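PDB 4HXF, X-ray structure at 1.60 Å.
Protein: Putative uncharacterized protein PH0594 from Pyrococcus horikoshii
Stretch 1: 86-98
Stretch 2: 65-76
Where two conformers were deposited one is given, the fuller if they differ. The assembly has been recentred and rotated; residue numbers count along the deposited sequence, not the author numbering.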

# COMPACT_ATOMS: atom_id res chain seq x y z
N GLN A 86 11.46 -3.97 21.45
CA GLN A 86 10.71 -3.25 22.45
C GLN A 86 10.90 -3.96 23.73
O GLN A 86 10.68 -5.17 23.79
CB GLN A 86 9.26 -3.32 22.20
CG GLN A 86 8.82 -2.83 20.88
CD GLN A 86 7.35 -3.16 20.62
OE1 GLN A 86 6.78 -4.32 20.91
NE2 GLN A 86 6.67 -2.13 20.06
N ILE A 87 11.19 -3.24 24.81
CA ILE A 87 11.17 -3.78 26.15
C ILE A 87 9.82 -3.49 26.80
O ILE A 87 9.33 -2.35 26.78
CB ILE A 87 12.25 -3.15 27.03
CG1 ILE A 87 13.67 -3.39 26.42
CG2 ILE A 87 12.16 -3.60 28.49
CD1 ILE A 87 14.72 -2.52 27.11
N TRP A 88 9.21 -4.55 27.33
CA TRP A 88 7.96 -4.50 27.99
C TRP A 88 8.08 -4.97 29.42
O TRP A 88 8.98 -5.70 29.76
CB TRP A 88 6.97 -5.47 27.34
CG TRP A 88 6.49 -5.12 26.00
CD1 TRP A 88 7.23 -5.12 24.81
CD2 TRP A 88 5.13 -4.65 25.62
NE1 TRP A 88 6.37 -4.79 23.78
CE2 TRP A 88 5.14 -4.50 24.23
CE3 TRP A 88 3.97 -4.41 26.31
CZ2 TRP A 88 3.99 -4.08 23.54
CZ3 TRP A 88 2.82 -4.00 25.67
CH2 TRP A 88 2.82 -3.87 24.26
N VAL A 89 7.16 -4.51 30.28
CA VAL A 89 7.01 -4.98 31.66
C VAL A 89 5.55 -5.37 31.89
O VAL A 89 4.62 -4.63 31.55
CB VAL A 89 7.43 -3.91 32.69
CG1 VAL A 89 7.11 -4.30 34.15
CG2 VAL A 89 8.86 -3.52 32.53
N ALA A 90 5.34 -6.52 32.47
CA ALA A 90 4.00 -7.03 32.84
C ALA A 90 3.94 -7.32 34.30
O ALA A 90 4.90 -7.82 34.88
CB ALA A 90 3.63 -8.35 32.07
N ASP A 91 2.78 -7.12 34.92
CA ASP A 91 2.52 -7.65 36.22
C ASP A 91 2.33 -9.17 36.13
O ASP A 91 1.64 -9.67 35.28
CB ASP A 91 1.31 -6.98 36.89
CG ASP A 91 0.05 -7.47 36.45
OD1 ASP A 91 -0.26 -7.11 35.31
OD2 ASP A 91 -0.68 -8.12 37.28
N LEU A 92 2.97 -9.87 37.02
CA LEU A 92 2.98 -11.38 36.94
C LEU A 92 1.62 -11.94 37.35
O LEU A 92 1.23 -12.99 36.81
CB LEU A 92 4.16 -11.96 37.78
CG LEU A 92 5.37 -12.19 36.91
CD1 LEU A 92 6.62 -12.42 37.75
CD2 LEU A 92 5.14 -13.34 35.90
N LYS A 93 0.86 -11.23 38.18
CA LYS A 93 -0.49 -11.72 38.57
C LYS A 93 -1.42 -11.80 37.36
O LYS A 93 -2.13 -12.80 37.20
CB LYS A 93 -1.10 -10.86 39.65
CG LYS A 93 -2.35 -11.43 40.27
N THR A 94 -1.57 -10.72 36.60
CA THR A 94 -2.57 -10.70 35.54
C THR A 94 -1.95 -10.68 34.15
O THR A 94 -2.70 -10.76 33.17
CB THR A 94 -3.49 -9.42 35.68
OG1 THR A 94 -2.74 -8.25 35.38
CG2 THR A 94 -4.14 -9.23 37.10
N LEU A 95 -0.65 -10.46 34.07
CA LEU A 95 0.07 -10.35 32.80
C LEU A 95 -0.42 -9.17 31.93
O LEU A 95 -0.16 -9.09 30.73
CB LEU A 95 0.16 -11.69 32.02
CG LEU A 95 0.92 -12.75 32.78
CD1 LEU A 95 0.75 -14.07 31.92
CD2 LEU A 95 2.38 -12.29 32.84
N SER A 96 -1.05 -8.17 32.59
CA SER A 96 -1.27 -6.92 31.85
C SER A 96 0.11 -6.27 31.69
O SER A 96 1.03 -6.44 32.52
CB SER A 96 -2.17 -5.99 32.62
OG SER A 96 -1.60 -5.50 33.81
N ALA A 97 0.33 -5.56 30.60
CA ALA A 97 1.72 -5.19 30.24
C ALA A 97 1.80 -3.78 29.58
O ALA A 97 0.84 -3.33 28.97
CB ALA A 97 2.26 -6.14 29.21
N LYS A 98 2.91 -3.10 29.85
CA LYS A 98 3.14 -1.82 29.19
C LYS A 98 4.45 -1.88 28.47
O LYS A 98 5.39 -2.56 28.91
CB LYS A 98 3.07 -0.72 30.27
CG LYS A 98 4.09 -0.78 31.32
CD LYS A 98 4.17 0.51 32.18
CE LYS A 98 5.44 0.58 33.03
NZ LYS A 98 5.69 1.98 33.53
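Stretch 2 (65-76) RISPDGKKIAFM

Stretch 2 enters as the end of a strand, Arg65 and Ile66, reverses through a type I turn from Ser67 to Gly70, and returns as the strand Lys72 to Met76, which lies beside strand 86-91 of stretch 1. The two strands run antiparallel, with an angle of 158° between their N-to-C directions and a closest approach of their axes of 4.6 Å. Ile87 is paired with Met76, Trp88 with Phe75, Val89 with Ala74, Ala90 with Ile73, and Asp91 with Lys72. Trp88 and Phe75 form one hydrogen-bonded pair, through Trp88 N to Phe75 O (2.8 Å) and Phe75 N to Trp88 O (2.9 Å); Ala90 and Ile73 form the next, through Ala90 N to Ile73 O (2.8 Å) and Ile73 N to Ala90 O (2.9 Å). At the non-hydrogen-bonded positions the chains draw closer, the CA atoms of Val89 and Ala74 being 4.3 Å apart, and CA-H...O contacts such as Ala74 CA to Trp88 O (3.2 Å) supplement the ladder.

Leu92, just past the end of its strand, has the largest area covered by stretch 2. Its amide extends the backbone pairing by one nearly linear hydrogen bond, Leu92 N to Lys71 O at 3.0 Å, and its side chain points toward stretch 2. There Leu92 CD1 lies 3.7 Å from Ile66 CG2 and 3.4 Å from Lys72 O, while Leu92 CD2 is 3.8 Å from Ile73 CG2. The leucine thus touches both strand segments of the hairpin. A water bound to Lys71 O also accepts a hydrogen bond from Lys93 N.

Phe75, nearly as well covered, takes chi1 near +60° (p), and its ring is brought against Trp88. Trp88 CB sits over the ring face, with Trp88 CB to Phe75 CZ at 3.3 Å. The Phe75 ring and the five-membered ring of Trp88 are nearly parallel, at 9°, but slid apart with centroids separated by 5.0 Å, so they barely overlap. Along the edge of the phenyl ring lie two alanines, with Ala90 CB 4.1 Å from Phe75 CE1 and Ala97 CB 4.4 Å from Phe75 CZ.

Ile73 shares this sheet face with Phe75, Trp88 and Ala90. Its CG2 methyl packs against Ala90 CB at 4.0 Å as well as against Leu92, linking the aromatic pair to the leucine at the turn end. Ile87 and Met76 meet on the other face, where Ile87 CG1 approaches Met76 SD to 3.6 Å.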

# COMPACT_ATOMS: atom_id res chain seq x y z
N ARG A 65 12.51 -11.90 32.10
CA ARG A 65 13.33 -11.60 33.29
C ARG A 65 12.42 -11.31 34.38
O ARG A 65 11.64 -10.28 34.35
CB ARG A 65 14.18 -10.33 33.01
CG ARG A 65 15.09 -10.49 31.73
CD ARG A 65 16.21 -11.52 32.06
NE ARG A 65 17.13 -11.63 30.93
CZ ARG A 65 17.02 -12.54 29.91
NH1 ARG A 65 16.06 -13.49 29.90
NH2 ARG A 65 17.93 -12.57 28.95
N ILE A 66 12.32 -12.17 35.37
CA ILE A 66 11.46 -11.97 36.50
C ILE A 66 12.06 -11.00 37.52
O ILE A 66 13.23 -11.12 37.93
CB ILE A 66 11.12 -13.31 37.19
CG1 ILE A 66 10.54 -14.27 36.13
CG2 ILE A 66 10.24 -13.08 38.44
CD1 ILE A 66 10.36 -15.73 36.72
N SER A 67 11.31 -10.02 37.97
CA SER A 67 11.89 -9.04 38.92
C SER A 67 12.23 -9.74 40.27
O SER A 67 11.59 -10.73 40.67
CB SER A 67 10.92 -7.87 39.16
OG SER A 67 9.76 -8.34 39.87
N PRO A 68 13.25 -9.23 40.99
CA PRO A 68 13.70 -9.84 42.24
C PRO A 68 12.57 -10.04 43.23
O PRO A 68 12.57 -11.09 43.94
CB PRO A 68 14.75 -8.85 42.73
CG PRO A 68 15.35 -8.38 41.51
CD PRO A 68 14.24 -8.25 40.46
N ASP A 69 11.61 -9.10 43.27
CA ASP A 69 10.47 -9.15 44.20
C ASP A 69 9.38 -10.11 43.77
O ASP A 69 8.42 -10.32 44.50
CB ASP A 69 9.96 -7.73 44.58
CG ASP A 69 9.30 -7.00 43.35
OD1 ASP A 69 9.17 -7.66 42.25
OD2 ASP A 69 8.93 -5.83 43.56
N GLY A 70 9.54 -10.74 42.63
CA GLY A 70 8.58 -11.62 42.02
C GLY A 70 7.27 -11.07 41.54
O GLY A 70 6.37 -11.85 41.25
N LYS A 71 7.17 -9.75 41.43
CA LYS A 71 5.92 -9.07 41.12
C LYS A 71 5.75 -8.81 39.64
O LYS A 71 4.61 -8.62 39.22
CB LYS A 71 5.83 -7.78 41.85
CG LYS A 71 5.69 -7.98 43.38
CD LYS A 71 5.36 -6.68 44.04
CE LYS A 71 5.17 -6.95 45.56
NZ LYS A 71 6.06 -6.00 46.30
N LYS A 72 6.83 -8.71 38.91
CA LYS A 72 6.80 -8.29 37.52
C LYS A 72 7.73 -9.12 36.66
O LYS A 72 8.65 -9.73 37.17
CB LYS A 72 7.28 -6.86 37.43
CG LYS A 72 6.38 -5.92 38.16
CD LYS A 72 6.98 -4.53 38.12
CE LYS A 72 8.12 -4.36 39.11
NZ LYS A 72 8.28 -2.86 39.38
N ILE A 73 7.47 -9.12 35.40
CA ILE A 73 8.34 -9.73 34.41
C ILE A 73 8.58 -8.73 33.29
O ILE A 73 7.61 -8.12 32.71
CB ILE A 73 7.79 -11.07 33.92
CG1 ILE A 73 8.71 -11.76 32.97
CG2 ILE A 73 6.39 -10.91 33.33
CD1 ILE A 73 8.28 -13.27 32.86
N ALA A 74 9.88 -8.54 32.98
CA ALA A 74 10.29 -7.80 31.81
C ALA A 74 10.50 -8.80 30.68
O ALA A 74 10.86 -9.95 30.91
CB ALA A 74 11.55 -6.98 32.05
N PHE A 75 10.29 -8.32 29.48
CA PHE A 75 10.53 -9.09 28.29
C PHE A 75 10.72 -8.30 27.09
O PHE A 75 10.42 -7.10 27.12
CB PHE A 75 9.38 -10.13 28.08
CG PHE A 75 8.01 -9.54 27.84
CD1 PHE A 75 7.18 -9.22 28.89
CD2 PHE A 75 7.55 -9.29 26.55
CE1 PHE A 75 5.91 -8.68 28.65
CE2 PHE A 75 6.33 -8.74 26.32
CZ PHE A 75 5.48 -8.44 27.35
N MET A 76 11.20 -8.92 26.00
CA MET A 76 11.36 -8.28 24.73
C MET A 76 10.41 -8.80 23.68
O MET A 76 10.14 -10.04 23.63
CB MET A 76 12.82 -8.50 24.24
CG MET A 76 13.87 -8.04 25.25
SD MET A 76 14.58 -6.47 24.77
CE MET A 76 14.82 -6.54 23.02
O HOH W 1 2.39 -9.66 40.25